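PDB 3NIV: glutathione S-transferase from Legionella pneumophila subsp. pneumophila str. Philadelphia 1, which probably acts as a zeta-class glutathione transferase with maleylacetoacetate isomerase activity. Local coordinates for residues Ala13-Arg18 with Gln174-His179. Sequence-based numbering, arbitrary orientation.
Sequences ACYRVR and QVYNAH
Extended first torsions on both tyrosines, with CG opposite the backbone N (chi1 -168° in Y15 and 174° in Y176), carry each ring away from its own helix into the gap between the two and set up a T-shaped, edge-to-face aromatic pair. The setting is the interface of the glutathione transferase fold, where helix 12-23 of the thioredoxin-like N-terminal domain packs against helix 166-180 of the all-helical C-terminal domain. It illustrates how two helices from different domains can meet through a single aromatic pair, since between these two segments Y15 and Y176 alone come within 4.5 Å.

The edge belongs to Y15 and the face to Y176. The ring planes stand at 76° and their centroids lie 5.8 Å apart, with the edge of Y15 turned toward the face of Y176. The CD2-CE2 side of Y15 leads, and the same edge also meets the aliphatic root of its partner: CB of Y176 sits near the plane of the Y15 ring.

Residues of both domains surround the pair. From the C-terminal domain, P209, at the start of helix 209-212, touches both tyrosines, while the phenol OH of Y176 is hydrogen-bonded to OE2 of E210, which ties down the far end of the ring that receives the edge. One face of the R18 guanidinium lies against its own helix, with C14 O 3.5 Å above the plane and displaced toward the rim; NH1 forms a salt bridge with D7 of the N-terminal domain and NH2 a hydrogen bond with the carbonyl of A207 in the C-terminal domain. On the facing helix, N177 sends ND2 to the hydroxyl of T12, a separate polar link between the two helices. The closest approach between the segments is apolar, CE2 of Y15 to CB of Y176 at 4.2 Å.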
loop_
_atom_site.group_PDB
_atom_site.type_symbol
_atom_site.label_atom_id
_atom_site.label_comp_id
_atom_site.label_asym_id
_atom_site.label_seq_id
_atom_site.Cartn_x
_atom_site.Cartn_y
_atom_site.Cartn_z
ATOM N N ALA A 13 -1.990 -7.769 -8.655
ATOM C CA ALA A 13 -1.966 -8.159 -7.258
ATOM C C ALA A 13 -1.801 -9.667 -7.151
ATOM O O ALA A 13 -0.973 -10.151 -6.375
ATOM C CB ALA A 13 -3.246 -7.710 -6.563
ATOM N N CYS A 14 -2.574 -10.410 -7.943
ATOM C CA CYS A 14 -2.528 -11.872 -7.902
ATOM C C CYS A 14 -1.193 -12.423 -8.380
ATOM O O CYS A 14 -0.752 -13.485 -7.952
ATOM C CB CYS A 14 -3.645 -12.480 -8.744
ATOM S SG CYS A 14 -5.271 -12.467 -7.971
ATOM N N TYR A 15 -0.562 -11.704 -9.292
ATOM C CA TYR A 15 0.741 -12.101 -9.813
ATOM C C TYR A 15 1.765 -12.037 -8.670
ATOM O O TYR A 15 2.504 -12.986 -8.435
ATOM C CB TYR A 15 1.094 -11.186 -10.994
ATOM C CG TYR A 15 2.264 -11.588 -11.873
ATOM C CD1 TYR A 15 2.884 -12.828 -11.756
ATOM C CD2 TYR A 15 2.729 -10.717 -12.851
ATOM C CE1 TYR A 15 3.940 -13.167 -12.565
ATOM C CE2 TYR A 15 3.779 -11.051 -13.659
ATOM C CZ TYR A 15 4.384 -12.278 -13.522
ATOM O OH TYR A 15 5.436 -12.581 -14.358
ATOM N N ARG A 16 1.768 -10.941 -7.922
ATOM C CA ARG A 16 2.633 -10.835 -6.740
ATOM C C ARG A 16 2.477 -12.028 -5.815
ATOM O O ARG A 16 3.453 -12.675 -5.435
ATOM C CB ARG A 16 2.279 -9.605 -5.922
ATOM C CG ARG A 16 2.320 -8.326 -6.672
ATOM C CD ARG A 16 1.614 -7.263 -5.865
ATOM N NE ARG A 16 1.507 -6.049 -6.653
ATOM C CZ ARG A 16 0.797 -4.997 -6.290
ATOM N NH1 ARG A 16 0.137 -5.031 -5.144
ATOM N NH2 ARG A 16 0.753 -3.924 -7.070
ATOM N N VAL A 17 1.240 -12.294 -5.418
ATOM C CA VAL A 17 0.993 -13.407 -4.531
ATOM C C VAL A 17 1.526 -14.704 -5.116
ATOM O O VAL A 17 2.185 -15.462 -4.427
ATOM C CB VAL A 17 -0.487 -13.559 -4.194
ATOM C CG1 VAL A 17 -0.676 -14.713 -3.226
ATOM C CG2 VAL A 17 -1.010 -12.277 -3.580
ATOM N N ARG A 18 1.249 -14.954 -6.389
ATOM C CA ARG A 18 1.708 -16.190 -7.019
ATOM C C ARG A 18 3.222 -16.356 -6.950
ATOM O O ARG A 18 3.704 -17.435 -6.602
ATOM C CB ARG A 18 1.175 -16.335 -8.448
ATOM C CG ARG A 18 -0.331 -16.631 -8.491
ATOM C CD ARG A 18 -0.794 -17.087 -9.862
ATOM N NE ARG A 18 -0.293 -16.212 -10.911
ATOM C CZ ARG A 18 -0.965 -15.184 -11.416
ATOM N NH1 ARG A 18 -2.186 -14.902 -10.974
ATOM N NH2 ARG A 18 -0.421 -14.447 -12.379
ATOM N N GLN A 174 4.592 -5.217 -12.155
ATOM C CA GLN A 174 4.467 -3.844 -12.635
ATOM C C GLN A 174 5.076 -3.629 -14.029
ATOM O O GLN A 174 4.527 -2.899 -14.845
ATOM C CB GLN A 174 5.091 -2.865 -11.639
ATOM C CG GLN A 174 4.736 -1.410 -11.906
ATOM C CD GLN A 174 3.228 -1.162 -11.937
ATOM O OE1 GLN A 174 2.704 -0.669 -12.926
ATOM N NE2 GLN A 174 2.531 -1.509 -10.852
ATOM N N VAL A 175 6.219 -4.260 -14.282
ATOM C CA VAL A 175 6.923 -4.120 -15.544
ATOM C C VAL A 175 6.142 -4.848 -16.643
ATOM O O VAL A 175 6.057 -4.387 -17.775
ATOM C CB VAL A 175 8.358 -4.670 -15.429
ATOM C CG1 VAL A 175 9.042 -4.742 -16.797
ATOM C CG2 VAL A 175 9.165 -3.814 -14.466
ATOM N N TYR A 176 5.557 -5.981 -16.285
ATOM C CA TYR A 176 4.646 -6.691 -17.162
ATOM C C TYR A 176 3.532 -5.758 -17.673
ATOM O O TYR A 176 3.294 -5.663 -18.881
ATOM C CB TYR A 176 4.065 -7.879 -16.401
ATOM C CG TYR A 176 2.990 -8.659 -17.124
ATOM C CD1 TYR A 176 1.656 -8.296 -17.015
ATOM C CD2 TYR A 176 3.303 -9.781 -17.878
ATOM C CE1 TYR A 176 0.674 -9.005 -17.654
ATOM C CE2 TYR A 176 2.315 -10.499 -18.522
ATOM C CZ TYR A 176 1.004 -10.105 -18.400
ATOM O OH TYR A 176 0.002 -10.806 -19.024
ATOM N N ASN A 177 2.863 -5.065 -16.752
ATOM C CA ASN A 177 1.846 -4.078 -17.108
ATOM C C ASN A 177 2.343 -3.018 -18.077
ATOM O O ASN A 177 1.626 -2.604 -18.988
ATOM C CB ASN A 177 1.332 -3.381 -15.851
ATOM C CG ASN A 177 0.303 -4.199 -15.118
ATOM O OD1 ASN A 177 -0.161 -5.218 -15.624
ATOM N ND2 ASN A 177 -0.064 -3.762 -13.918
ATOM N N ALA A 178 3.573 -2.567 -17.858
ATOM C CA ALA A 178 4.162 -1.502 -18.657
ATOM C C ALA A 178 4.328 -1.905 -20.137
ATOM O O ALA A 178 3.980 -1.142 -21.043
ATOM C CB ALA A 178 5.487 -1.074 -18.057
ATOM N N HIS A 179 4.858 -3.100 -20.374
ATOM C CA HIS A 179 5.032 -3.572 -21.738
ATOM C C HIS A 179 3.663 -3.764 -22.372
ATOM O O HIS A 179 3.417 -3.333 -23.493
ATOM C CB HIS A 179 5.836 -4.876 -21.772
ATOM C CG HIS A 179 7.256 -4.721 -21.317
ATOM N ND1 HIS A 179 8.145 -3.862 -21.930
ATOM C CD2 HIS A 179 7.943 -5.319 -20.315
ATOM C CE1 HIS A 179 9.317 -3.936 -21.324
ATOM N NE2 HIS A 179 9.218 -4.809 -20.336
#